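Local coordinates for protein Bacint_00347 (Bacteroides intestinalis DSM 17393, PDB 5MUM) that probably hydrolyses rhamnose-containing glycosides, as a beta-propeller glycoside hydrolase of the BNR_4 family with rhamnosidase character, at residues A[101-104]-A[108-111]; A[292-297]-A[301-306]; A[232-237]-A[241-246]; A[406-411]-A[418-423]. All coordinates share one frame; numbering follows the deposited sequence.

Contact 1. Residues A[101-104]-A[108-111]; sequences MLDG and LHLS
L102 lies alongside L108, the two side chains pointing the same way off one face of the sheet, with CD1 of L102 3.8 Å from CG of L108. Matching first torsions, with CG anti to the carbonyl carbon (chi1 -82° in L102, -72° in L108), accompany the parallel course of the two isobutyl groups. They belong to a non-hydrogen-bonded antiparallel pair, where the backbones come within 4.4 Å between the CA atoms of L102 and L108. One step on, M101 and H109 form the hydrogen-bonded pair: H109 N gives to M101 O at 2.7 Å, and M101 N gives to H109 O at 3.0 Å. M101 O also receives a CA-H...O contact from L108 CA at 3.4 Å. M101 and H109 turn to the other face of the sheet, where both touch F151 of strand 146-153 and L159 of strand 159-165, in the next sheet. Past the bridges D103 folds back over the turn, its OD1 accepting from the backbone N of D105 and of Y107, which fixes the carboxylate. Together these features describe a beta hairpin, strands 98-102 and 108-112 joined by a short turn held by D103, within one blade of the beta-propeller.

Contact 2. Residues A[292-297]-A[301-306]; sequences WRDPDS and QYRIVW
W292 and R303 stack flat on each other at the loop end of a beta hairpin in a four-stranded propeller blade, where strand 286-292 passes through a loop into strand 301-307. The guanidinium of R303 lies over the indole with the planes 11° apart, and its CZ sits 3.8 Å from the centroid of the five-membered ring of W292, a cation-pi contact. Nearer the backbone, R303 CG covers the six-membered ring of W292 at 3.4 Å from its centroid, a CH-pi contact, because the arginine chain bends at chi2 (-73°) and runs across the indole. V305 meets the same ring at its edge, CG2 to W292 CH2 at 3.9 Å. Edge-on, the guanidinium is held by acceptors close to its plane. D294 OD1 takes both terminal nitrogens in a salt bridge, 2.9 Å from R303 NH2, although the carboxylate is turned 60° from the guanidinium. Water 1 joins D294 OD2 to R303 NH1, its bond to the arginine weak. The strand pair is closed by W292 N, which gives to Q301 O at 3.2 Å; the side-chain NE of R303 reaches the same oxygen from the opposite face of its carbonyl plane. W292 O likewise accepts from opposite faces, from Q301 N at 2.9 Å and from R303 NH2 at 2.9 Å.

Contact 3. Residues A[232-237]-A[241-246]; sequences CYARSY and VTWYKA
S236 presses its CB into the hollow over the centre of the W243 six-membered ring, 3.5 Å from the centroid and almost on the ring normal, a CH-pi contact. The methyl of A234 abuts the same indole obliquely, CB to W243 CE3 at 3.7 Å. A246 makes the bump at the other end: its CB touches Y233 CE2 at 3.9 Å while its CA lies over one face of the R235 guanidinium. That guanidinium is held flat by Y233 OH, which accepts from NE and NH2 of R235 and is also hydrogen-bonded to H214 ND1; water 3 links R235 NH1 to A246 O. R235 arrives there by a first torsion of 68° and a bend at chi3. Beyond it, Y237 turns an edge toward the face of Y244, offset, with ring centroids 5.8 Å apart. Beneath the side chains, R235 N gives to Y244 O at 2.8 Å and Y244 N to R235 O at 2.7 Å, a single antiparallel bridge. The turn between is held by D238 to T242 OG1, G240 N to S236 OG and W243 NE1 to G240 O. From S236 to W243 this is an Asp box (S-x-D-x-G-x-T-W), the hallmark of BNR repeats, between the third and fourth strands of a propeller blade, its closing tryptophan tucked against I213 and L215.

Contact 4. Residues A[406-411]-A[418-423]; sequences VQHTKQ and VEFAPQ
F420 brings its edge to H408 and one face to K410, and it is the residue most covered across the contact. In the edge-to-face pair CZ of F420 stands over the centre of the imidazole, 3.7 Å from H408 NE2, with the ring planes 58° apart. H408 CG is anti to the backbone N (chi1 -178°), which sends the imidazole across the gap. The extended chain of K410 crosses F420: CE lies 3.9 Å from the ring centroid as a CH-pi contact, and NZ follows at 4.1 Å from the same centroid, a cation-pi contact over that face. Q423 NE2 lies over the opposite face, toward its rim, so the phenyl ring is sandwiched.

Polar contacts are fewer. Q407 NE2 gives to Q423 O at 3.1 Å, tilted from the carbonyl plane and far from straight (139°), while Q407 OE1 accepts from N41. Q423 bends at chi2 to return its NE2 to A421 O at 3.0 Å, holding the amide beside the phenyl ring. H408 O, covered by the CB and CG of Q423, each 3.4 Å from it, has no polar partner in the model.

The two segments are the limbs of a surface loop, with residues 412-417 not modelled, between strands 403-407 and 423-429, neighbours in an antiparallel sheet with strand 27-34; S36, just past that strand, bonds to both K410 and A421.

In the fold
The four contacts occupy different sheets of the propeller and none touches another. Contacts 1, 3 and 2 follow each other along the chain, all within its BNR-repeat region, and contact 4 comes last, near the C-terminus. Contacts 2 and 3 approach most closely, about 8 Å between nearest atoms, consistent with blades adjacent in sequence: P286, on the strand leading to W292, is touched by Y233 and R235. Contacts 1 and 2 lie on opposite sides of the chain's centre, 35 Å apart between centres, as do contacts 3 and 4 at 39 Å. W292 in contact 2 lies about 4 Å from a bound pentaethylene glycol, probably from crystallisation.

Contact 1. Residues A[101-104]-A[108-111]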
loop_
_atom_site.group_PDB
_atom_site.type_symbol
_atom_site.label_atom_id
_atom_site.label_comp_id
_atom_site.label_asym_id
_atom_site.label_seq_id
_atom_site.Cartn_x
_atom_site.Cartn_y
_atom_site.Cartn_z
ATOM N N MET A 101 9.422 3.753 -6.763
ATOM C CA MET A 101 9.176 5.160 -6.565
ATOM C C MET A 101 10.238 5.926 -7.333
ATOM O O MET A 101 11.341 5.394 -7.631
ATOM C CB MET A 101 9.228 5.479 -5.062
ATOM C CG MET A 101 8.878 6.898 -4.660
ATOM S SD MET A 101 7.265 7.379 -5.226
ATOM C CE MET A 101 6.215 6.151 -4.450
ATOM N N LEU A 102 9.929 7.162 -7.701
ATOM C CA LEU A 102 10.971 8.022 -8.229
ATOM C C LEU A 102 11.323 9.048 -7.192
ATOM O O LEU A 102 10.426 9.570 -6.513
ATOM C CB LEU A 102 10.527 8.729 -9.506
ATOM C CG LEU A 102 10.673 7.862 -10.755
ATOM C CD1 LEU A 102 9.623 6.785 -10.796
ATOM C CD2 LEU A 102 10.562 8.722 -11.970
ATOM N N ASP A 103 12.610 9.361 -7.084
ATOM C CA ASP A 103 13.043 10.467 -6.247
ATOM C C ASP A 103 12.944 11.798 -6.993
ATOM O O ASP A 103 12.564 11.834 -8.160
ATOM C CB ASP A 103 14.429 10.216 -5.676
ATOM C CG ASP A 103 15.549 10.232 -6.732
ATOM O OD1 ASP A 103 15.478 10.976 -7.734
ATOM O OD2 ASP A 103 16.560 9.505 -6.516
ATOM N N GLY A 104 13.313 12.866 -6.301
ATOM C CA GLY A 104 13.230 14.243 -6.797
ATOM C C GLY A 104 13.997 14.525 -8.047
ATOM O O GLY A 104 13.597 15.382 -8.827
ATOM N N LEU A 108 14.561 6.202 -10.624
ATOM C CA LEU A 108 13.691 5.126 -10.137
ATOM C C LEU A 108 14.409 4.352 -9.042
ATOM O O LEU A 108 15.606 4.046 -9.166
ATOM C CB LEU A 108 13.339 4.142 -11.250
ATOM C CG LEU A 108 12.363 4.598 -12.331
ATOM C CD1 LEU A 108 12.982 5.674 -13.219
ATOM C CD2 LEU A 108 11.933 3.404 -13.154
ATOM N N HIS A 109 13.656 4.011 -8.007
ATOM C CA HIS A 109 14.118 3.176 -6.926
ATOM C C HIS A 109 13.182 1.991 -6.921
ATOM O O HIS A 109 11.969 2.158 -6.915
ATOM C CB HIS A 109 13.987 3.929 -5.615
ATOM C CG HIS A 109 14.983 5.020 -5.458
ATOM N ND1 HIS A 109 14.939 6.187 -6.195
ATOM C CD2 HIS A 109 16.031 5.143 -4.619
ATOM C CE1 HIS A 109 15.955 6.958 -5.837
ATOM N NE2 HIS A 109 16.627 6.361 -4.876
ATOM N N LEU A 110 13.751 0.814 -6.885
ATOM C CA LEU A 110 12.998 -0.431 -7.031
ATOM C C LEU A 110 13.411 -1.334 -5.923
ATOM O O LEU A 110 14.596 -1.451 -5.658
ATOM C CB LEU A 110 13.371 -1.138 -8.333
ATOM C CG LEU A 110 12.547 -0.902 -9.579
ATOM C CD1 LEU A 110 11.141 -1.392 -9.361
ATOM C CD2 LEU A 110 12.601 0.570 -10.013
ATOM N N SER A 111 12.441 -1.991 -5.304
ATOM C CA SER A 111 12.721 -2.992 -4.328
ATOM C C SER A 111 11.727 -4.126 -4.513
ATOM O O SER A 111 10.534 -3.912 -4.748
ATOM C CB SER A 111 12.652 -2.417 -2.926
ATOM O OG SER A 111 13.201 -3.316 -1.992
#

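Contact 2. Residues A[292-297]-A[301-306]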
loop_
_atom_site.group_PDB
_atom_site.type_symbol
_atom_site.label_atom_id
_atom_site.label_comp_id
_atom_site.label_asym_id
_atom_site.label_seq_id
_atom_site.Cartn_x
_atom_site.Cartn_y
_atom_site.Cartn_z
ATOM N N TRP A 292 -13.804 -5.372 8.791
ATOM C CA TRP A 292 -13.991 -6.274 9.914
ATOM C C TRP A 292 -15.456 -6.597 10.032
ATOM O O TRP A 292 -16.290 -6.026 9.322
ATOM C CB TRP A 292 -13.439 -5.691 11.209
ATOM C CG TRP A 292 -14.162 -4.519 11.757
ATOM C CD1 TRP A 292 -15.322 -4.529 12.459
ATOM C CD2 TRP A 292 -13.759 -3.158 11.659
ATOM N NE1 TRP A 292 -15.668 -3.271 12.806
ATOM C CE2 TRP A 292 -14.725 -2.395 12.340
ATOM C CE3 TRP A 292 -12.687 -2.515 11.054
ATOM C CZ2 TRP A 292 -14.665 -1.007 12.426
ATOM C CZ3 TRP A 292 -12.590 -1.110 11.162
ATOM C CH2 TRP A 292 -13.579 -0.380 11.844
ATOM N N ARG A 293 -15.755 -7.491 10.962
ATOM C CA ARG A 293 -17.067 -8.008 11.178
ATOM C C ARG A 293 -17.612 -7.521 12.541
ATOM O O ARG A 293 -16.898 -7.560 13.542
ATOM C CB ARG A 293 -16.954 -9.524 11.204
ATOM C CG ARG A 293 -18.229 -10.244 10.962
ATOM C CD ARG A 293 -18.460 -11.321 11.958
ATOM N NE ARG A 293 -17.345 -12.094 12.384
ATOM C CZ ARG A 293 -16.788 -12.068 13.600
ATOM N NH1 ARG A 293 -17.186 -11.238 14.615
ATOM N NH2 ARG A 293 -15.807 -12.906 13.803
ATOM N N ASP A 294 -18.853 -7.060 12.564
ATOM C CA ASP A 294 -19.501 -6.637 13.819
ATOM C C ASP A 294 -19.716 -7.855 14.716
ATOM O O ASP A 294 -19.903 -8.950 14.225
ATOM C CB ASP A 294 -20.896 -6.048 13.594
ATOM C CG ASP A 294 -20.884 -4.681 12.968
ATOM O OD1 ASP A 294 -19.843 -4.023 12.872
ATOM O OD2 ASP A 294 -21.973 -4.246 12.558
ATOM N N PRO A 295 -19.777 -7.653 16.034
ATOM C CA PRO A 295 -20.034 -8.805 16.922
ATOM C C PRO A 295 -21.312 -9.606 16.625
ATOM O O PRO A 295 -21.352 -10.850 16.768
ATOM C CB PRO A 295 -20.092 -8.148 18.288
ATOM C CG PRO A 295 -19.156 -7.002 18.154
ATOM C CD PRO A 295 -19.495 -6.442 16.794
ATOM N N ASP A 296 -22.327 -8.906 16.178
ATOM C CA ASP A 296 -23.677 -9.446 15.974
ATOM C C ASP A 296 -23.900 -9.887 14.516
ATOM O O ASP A 296 -25.028 -10.179 14.137
ATOM C CB ASP A 296 -24.654 -8.309 16.258
ATOM C CG ASP A 296 -24.295 -7.075 15.451
ATOM O OD1 ASP A 296 -24.469 -7.120 14.221
ATOM O OD2 ASP A 296 -23.671 -6.133 16.001
ATOM N N SER A 297 -22.864 -9.869 13.678
ATOM C CA SER A 297 -23.022 -10.274 12.275
ATOM C C SER A 297 -22.058 -11.405 11.946
ATOM O O SER A 297 -21.010 -11.515 12.554
ATOM C CB SER A 297 -22.758 -9.051 11.368
ATOM O OG SER A 297 -22.867 -9.385 9.997
ATOM N N GLN A 301 -17.474 -6.449 6.722
ATOM C CA GLN A 301 -17.890 -5.290 5.947
ATOM C C GLN A 301 -16.726 -4.345 5.849
ATOM O O GLN A 301 -15.964 -4.153 6.826
ATOM C CB GLN A 301 -19.025 -4.563 6.646
ATOM C CG GLN A 301 -20.249 -5.390 6.919
ATOM C CD GLN A 301 -21.095 -5.637 5.657
ATOM O OE1 GLN A 301 -20.817 -5.118 4.555
ATOM N NE2 GLN A 301 -22.143 -6.440 5.827
ATOM N N TYR A 302 -16.597 -3.751 4.694
ATOM C CA TYR A 302 -15.635 -2.693 4.483
ATOM C C TYR A 302 -15.951 -1.483 5.338
ATOM O O TYR A 302 -17.123 -1.145 5.574
ATOM C CB TYR A 302 -15.626 -2.257 3.049
ATOM C CG TYR A 302 -14.958 -3.189 2.079
ATOM C CD1 TYR A 302 -13.583 -3.306 2.048
ATOM C CD2 TYR A 302 -15.695 -3.932 1.168
ATOM C CE1 TYR A 302 -12.948 -4.131 1.157
ATOM C CE2 TYR A 302 -15.070 -4.787 0.283
ATOM C CZ TYR A 302 -13.697 -4.846 0.243
ATOM O OH TYR A 302 -13.068 -5.646 -0.677
ATOM N N ARG A 303 -14.876 -0.853 5.808
ATOM C CA ARG A 303 -14.944 0.249 6.747
ATOM C C ARG A 303 -14.007 1.351 6.343
ATOM O O ARG A 303 -12.992 1.125 5.651
ATOM C CB ARG A 303 -14.481 -0.163 8.144
ATOM C CG ARG A 303 -15.018 -1.462 8.650
ATOM C CD ARG A 303 -16.465 -1.359 9.031
ATOM N NE ARG A 303 -16.946 -2.693 9.363
ATOM C CZ ARG A 303 -17.919 -2.955 10.218
ATOM N NH1 ARG A 303 -18.514 -1.986 10.906
ATOM N NH2 ARG A 303 -18.292 -4.194 10.393
ATOM N N ILE A 304 -14.307 2.529 6.860
ATOM C CA ILE A 304 -13.427 3.661 6.728
ATOM C C ILE A 304 -13.323 4.247 8.120
ATOM O O ILE A 304 -14.314 4.311 8.845
ATOM C CB ILE A 304 -13.934 4.630 5.663
ATOM C CG1 ILE A 304 -12.860 5.653 5.345
ATOM C CG2 ILE A 304 -15.245 5.292 6.058
ATOM C CD1 ILE A 304 -13.297 6.560 4.232
ATOM N N VAL A 305 -12.097 4.571 8.515
ATOM C CA VAL A 305 -11.805 5.087 9.846
ATOM C C VAL A 305 -11.043 6.356 9.569
ATOM O O VAL A 305 -10.091 6.328 8.789
ATOM C CB VAL A 305 -10.949 4.116 10.639
ATOM C CG1 VAL A 305 -10.580 4.699 12.008
ATOM C CG2 VAL A 305 -11.664 2.801 10.791
ATOM N N TRP A 306 -11.464 7.474 10.135
ATOM C CA TRP A 306 -10.799 8.731 9.785
ATOM C C TRP A 306 -10.812 9.697 10.957
ATOM O O TRP A 306 -11.619 9.556 11.875
ATOM C CB TRP A 306 -11.387 9.362 8.525
ATOM C CG TRP A 306 -12.723 10.037 8.715
ATOM C CD1 TRP A 306 -12.955 11.377 8.745
ATOM C CD2 TRP A 306 -14.016 9.405 8.873
ATOM N NE1 TRP A 306 -14.291 11.627 8.915
ATOM C CE2 TRP A 306 -14.968 10.440 9.003
ATOM C CE3 TRP A 306 -14.457 8.077 8.892
ATOM C CZ2 TRP A 306 -16.334 10.193 9.149
ATOM C CZ3 TRP A 306 -15.815 7.831 9.040
ATOM C CH2 TRP A 306 -16.730 8.876 9.204
HETATM O O HOH W 1 -21.567 -1.707 11.332
HETATM O O HOH W 2 -23.185 -7.235 8.354
#

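Contact 3. Residues A[232-237]-A[241-246]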
loop_
_atom_site.group_PDB
_atom_site.type_symbol
_atom_site.label_atom_id
_atom_site.label_comp_id
_atom_site.label_asym_id
_atom_site.label_seq_id
_atom_site.Cartn_x
_atom_site.Cartn_y
_atom_site.Cartn_z
ATOM N N CYS A 232 -4.401 1.565 15.261
ATOM C CA CYS A 232 -3.629 2.603 15.873
ATOM C C CYS A 232 -3.026 3.518 14.818
ATOM O O CYS A 232 -2.928 3.157 13.651
ATOM C CB CYS A 232 -2.509 1.972 16.685
ATOM S SG CYS A 232 -3.138 0.850 17.990
ATOM N N TYR A 233 -2.577 4.676 15.276
ATOM C CA TYR A 233 -2.145 5.737 14.407
ATOM C C TYR A 233 -1.015 6.539 14.986
ATOM O O TYR A 233 -0.989 6.824 16.203
ATOM C CB TYR A 233 -3.324 6.644 14.159
ATOM C CG TYR A 233 -3.011 7.833 13.289
ATOM C CD1 TYR A 233 -2.954 7.707 11.930
ATOM C CD2 TYR A 233 -2.740 9.093 13.861
ATOM C CE1 TYR A 233 -2.654 8.790 11.130
ATOM C CE2 TYR A 233 -2.414 10.182 13.079
ATOM C CZ TYR A 233 -2.402 10.040 11.725
ATOM O OH TYR A 233 -2.134 11.134 10.963
ATOM N N ALA A 234 -0.145 7.010 14.072
ATOM C CA ALA A 234 0.850 7.988 14.423
ATOM C C ALA A 234 1.178 8.786 13.175
ATOM O O ALA A 234 0.991 8.309 12.041
ATOM C CB ALA A 234 2.098 7.295 14.961
ATOM N N ARG A 235 1.689 9.985 13.384
ATOM C CA ARG A 235 2.189 10.791 12.273
ATOM C C ARG A 235 3.485 11.478 12.588
ATOM O O ARG A 235 3.786 11.728 13.751
ATOM C CB ARG A 235 1.155 11.813 11.850
ATOM C CG ARG A 235 0.928 12.889 12.889
ATOM C CD ARG A 235 0.142 14.036 12.403
ATOM N NE ARG A 235 -1.191 13.611 12.080
ATOM C CZ ARG A 235 -2.317 14.273 12.334
ATOM N NH1 ARG A 235 -2.344 15.463 12.953
ATOM N NH2 ARG A 235 -3.453 13.704 11.942
ATOM N N SER A 236 4.246 11.812 11.549
ATOM C CA SER A 236 5.493 12.527 11.723
ATOM C C SER A 236 5.573 13.597 10.664
ATOM O O SER A 236 5.428 13.331 9.447
ATOM C CB SER A 236 6.720 11.605 11.618
ATOM O OG SER A 236 7.922 12.372 11.545
ATOM N N TYR A 237 5.812 14.810 11.137
ATOM C CA TYR A 237 5.964 15.936 10.258
ATOM C C TYR A 237 7.399 16.103 9.792
ATOM O O TYR A 237 7.652 16.820 8.843
ATOM C CB TYR A 237 5.535 17.172 10.999
ATOM C CG TYR A 237 4.119 17.142 11.510
ATOM C CD1 TYR A 237 3.075 17.559 10.699
ATOM C CD2 TYR A 237 3.823 16.707 12.811
ATOM C CE1 TYR A 237 1.776 17.566 11.168
ATOM C CE2 TYR A 237 2.523 16.709 13.304
ATOM C CZ TYR A 237 1.509 17.140 12.486
ATOM O OH TYR A 237 0.231 17.160 12.973
ATOM N N VAL A 241 11.388 11.590 12.475
ATOM C CA VAL A 241 12.246 11.719 13.659
ATOM C C VAL A 241 11.361 11.778 14.898
ATOM O O VAL A 241 11.603 11.057 15.849
ATOM C CB VAL A 241 13.167 12.944 13.623
ATOM C CG1 VAL A 241 14.034 13.007 14.895
ATOM C CG2 VAL A 241 14.059 12.928 12.379
ATOM N N THR A 242 10.323 12.611 14.858
ATOM C CA THR A 242 9.405 12.772 15.975
ATOM C C THR A 242 7.997 12.423 15.500
ATOM O O THR A 242 7.684 12.617 14.337
ATOM C CB THR A 242 9.463 14.194 16.571
ATOM O OG1 THR A 242 9.050 15.172 15.608
ATOM C CG2 THR A 242 10.876 14.499 17.049
ATOM N N TRP A 243 7.189 11.877 16.408
ATOM C CA TRP A 243 5.903 11.284 16.076
ATOM C C TRP A 243 4.858 11.815 17.013
ATOM O O TRP A 243 5.115 12.029 18.203
ATOM C CB TRP A 243 5.973 9.734 16.181
ATOM C CG TRP A 243 6.817 9.192 15.120
ATOM C CD1 TRP A 243 8.185 9.111 15.109
ATOM C CD2 TRP A 243 6.374 8.747 13.845
ATOM N NE1 TRP A 243 8.616 8.639 13.900
ATOM C CE2 TRP A 243 7.521 8.415 13.099
ATOM C CE3 TRP A 243 5.121 8.633 13.245
ATOM C CZ2 TRP A 243 7.442 7.928 11.780
ATOM C CZ3 TRP A 243 5.042 8.144 11.942
ATOM C CH2 TRP A 243 6.193 7.806 11.229
ATOM N N TYR A 244 3.674 11.997 16.463
ATOM C CA TYR A 244 2.560 12.608 17.136
ATOM C C TYR A 244 1.311 11.775 16.945
ATOM O O TYR A 244 1.176 11.049 15.964
ATOM C CB TYR A 244 2.304 13.990 16.560
ATOM C CG TYR A 244 3.380 14.956 16.961
ATOM C CD1 TYR A 244 4.580 15.041 16.251
ATOM C CD2 TYR A 244 3.219 15.761 18.103
ATOM C CE1 TYR A 244 5.594 15.902 16.676
ATOM C CE2 TYR A 244 4.209 16.623 18.528
ATOM C CZ TYR A 244 5.394 16.677 17.829
ATOM O OH TYR A 244 6.365 17.521 18.270
ATOM N N LYS A 245 0.396 11.944 17.879
ATOM C CA LYS A 245 -0.953 11.476 17.746
ATOM C C LYS A 245 -1.784 12.462 16.952
ATOM O O LYS A 245 -1.415 13.647 16.825
ATOM C CB LYS A 245 -1.528 11.290 19.148
ATOM C CG LYS A 245 -0.736 10.262 19.937
ATOM C CD LYS A 245 -1.379 9.957 21.259
ATOM C CE LYS A 245 -0.647 8.821 21.939
ATOM N NZ LYS A 245 -1.390 8.420 23.171
ATOM N N ALA A 246 -2.913 11.999 16.420
ATOM C CA ALA A 246 -3.888 12.902 15.748
ATOM C C ALA A 246 -4.429 13.981 16.710
ATOM O O ALA A 246 -4.738 15.090 16.293
ATOM C CB ALA A 246 -5.030 12.115 15.143
HETATM O O HOH W 3 -4.898 16.281 13.814
HETATM O O HOH W 4 6.997 15.412 13.569
HETATM O O HOH W 5 -0.631 16.012 15.452
#

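Contact 4. Residues A[406-411]-A[418-423]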
loop_
_atom_site.group_PDB
_atom_site.type_symbol
_atom_site.label_atom_id
_atom_site.label_comp_id
_atom_site.label_asym_id
_atom_site.label_seq_id
_atom_site.Cartn_x
_atom_site.Cartn_y
_atom_site.Cartn_z
ATOM N N VAL A 406 -4.425 -2.569 -12.714
ATOM C CA VAL A 406 -5.466 -3.559 -12.875
ATOM C C VAL A 406 -4.944 -4.710 -13.700
ATOM O O VAL A 406 -4.408 -4.516 -14.777
ATOM C CB VAL A 406 -6.752 -2.941 -13.493
ATOM C CG1 VAL A 406 -7.769 -4.002 -13.795
ATOM C CG2 VAL A 406 -7.378 -1.945 -12.526
ATOM N N GLN A 407 -5.113 -5.913 -13.182
ATOM C CA GLN A 407 -4.714 -7.116 -13.862
ATOM C C GLN A 407 -5.526 -8.238 -13.240
ATOM O O GLN A 407 -5.658 -8.312 -12.013
ATOM C CB GLN A 407 -3.217 -7.400 -13.671
ATOM C CG GLN A 407 -2.725 -8.598 -14.460
ATOM C CD GLN A 407 -1.386 -9.134 -14.036
ATOM O OE1 GLN A 407 -0.789 -8.723 -13.021
ATOM N NE2 GLN A 407 -0.870 -10.047 -14.831
ATOM N N HIS A 408 -6.066 -9.110 -14.083
ATOM C CA HIS A 408 -6.748 -10.308 -13.625
ATOM C C HIS A 408 -5.689 -11.312 -13.171
ATOM O O HIS A 408 -4.857 -11.723 -13.965
ATOM C CB HIS A 408 -7.569 -10.873 -14.782
ATOM C CG HIS A 408 -8.371 -12.085 -14.440
ATOM N ND1 HIS A 408 -8.308 -12.714 -13.220
ATOM C CD2 HIS A 408 -9.249 -12.789 -15.179
ATOM C CE1 HIS A 408 -9.133 -13.743 -13.224
ATOM N NE2 HIS A 408 -9.712 -13.813 -14.402
ATOM N N THR A 409 -5.688 -11.652 -11.879
ATOM C CA THR A 409 -4.772 -12.608 -11.318
ATOM C C THR A 409 -5.593 -13.623 -10.530
ATOM O O THR A 409 -6.747 -13.366 -10.166
ATOM C CB THR A 409 -3.725 -11.929 -10.396
ATOM O OG1 THR A 409 -4.380 -11.321 -9.293
ATOM C CG2 THR A 409 -2.962 -10.844 -11.144
ATOM N N LYS A 410 -4.967 -14.742 -10.237
ATOM C CA LYS A 410 -5.579 -15.816 -9.460
ATOM C C LYS A 410 -4.731 -16.138 -8.253
ATOM O O LYS A 410 -3.564 -15.752 -8.177
ATOM C CB LYS A 410 -5.810 -17.045 -10.365
ATOM C CG LYS A 410 -7.065 -16.838 -11.204
ATOM C CD LYS A 410 -7.474 -18.033 -12.041
ATOM C CE LYS A 410 -8.671 -17.645 -12.881
ATOM N NZ LYS A 410 -9.069 -18.734 -13.822
ATOM N N GLN A 411 -5.342 -16.789 -7.275
ATOM C CA GLN A 411 -4.641 -17.199 -6.061
ATOM C C GLN A 411 -5.341 -18.423 -5.448
ATOM O O GLN A 411 -4.852 -19.558 -5.605
ATOM C CB GLN A 411 -4.617 -16.054 -5.061
ATOM C CG GLN A 411 -3.838 -16.359 -3.790
ATOM C CD GLN A 411 -4.457 -15.686 -2.592
ATOM O OE1 GLN A 411 -4.538 -14.450 -2.535
ATOM N NE2 GLN A 411 -4.916 -16.489 -1.627
ATOM N N VAL A 418 -2.466 -23.298 -9.848
ATOM C CA VAL A 418 -3.333 -22.609 -10.797
ATOM C C VAL A 418 -2.630 -22.445 -12.152
ATOM O O VAL A 418 -1.664 -21.682 -12.257
ATOM C CB VAL A 418 -3.741 -21.208 -10.269
ATOM N N GLU A 419 -3.105 -23.170 -13.170
ATOM C CA GLU A 419 -2.663 -22.969 -14.553
ATOM C C GLU A 419 -3.485 -21.822 -15.129
ATOM O O GLU A 419 -4.716 -21.921 -15.226
ATOM C CB GLU A 419 -2.862 -24.231 -15.398
ATOM N N PHE A 420 -2.819 -20.729 -15.489
ATOM C CA PHE A 420 -3.522 -19.557 -15.988
ATOM C C PHE A 420 -2.544 -18.722 -16.788
ATOM O O PHE A 420 -1.472 -18.382 -16.287
ATOM C CB PHE A 420 -4.094 -18.764 -14.796
ATOM C CG PHE A 420 -5.032 -17.654 -15.172
ATOM C CD1 PHE A 420 -6.063 -17.849 -16.097
ATOM C CD2 PHE A 420 -4.920 -16.419 -14.558
ATOM C CE1 PHE A 420 -6.930 -16.817 -16.431
ATOM C CE2 PHE A 420 -5.786 -15.390 -14.876
ATOM C CZ PHE A 420 -6.795 -15.585 -15.813
ATOM N N ALA A 421 -2.919 -18.381 -18.010
ATOM C CA ALA A 421 -2.028 -17.664 -18.912
ATOM C C ALA A 421 -1.734 -16.252 -18.360
ATOM O O ALA A 421 -2.552 -15.702 -17.614
ATOM C CB ALA A 421 -2.662 -17.547 -20.283
ATOM N N PRO A 422 -0.590 -15.664 -18.745
ATOM C CA PRO A 422 -0.339 -14.267 -18.427
ATOM C C PRO A 422 -1.485 -13.390 -18.897
ATOM O O PRO A 422 -2.027 -13.606 -19.982
ATOM C CB PRO A 422 0.911 -13.959 -19.236
ATOM C CG PRO A 422 1.665 -15.239 -19.188
ATOM C CD PRO A 422 0.600 -16.289 -19.356
ATOM N N GLN A 423 -1.892 -12.440 -18.070
ATOM C CA GLN A 423 -3.033 -11.626 -18.369
ATOM C C GLN A 423 -2.541 -10.218 -18.532
ATOM O O GLN A 423 -1.566 -9.818 -17.888
ATOM C CB GLN A 423 -4.106 -11.704 -17.285
ATOM C CG GLN A 423 -4.712 -13.074 -17.098
ATOM C CD GLN A 423 -5.458 -13.559 -18.346
ATOM O OE1 GLN A 423 -6.259 -12.820 -18.889
ATOM N NE2 GLN A 423 -5.191 -14.785 -18.784
#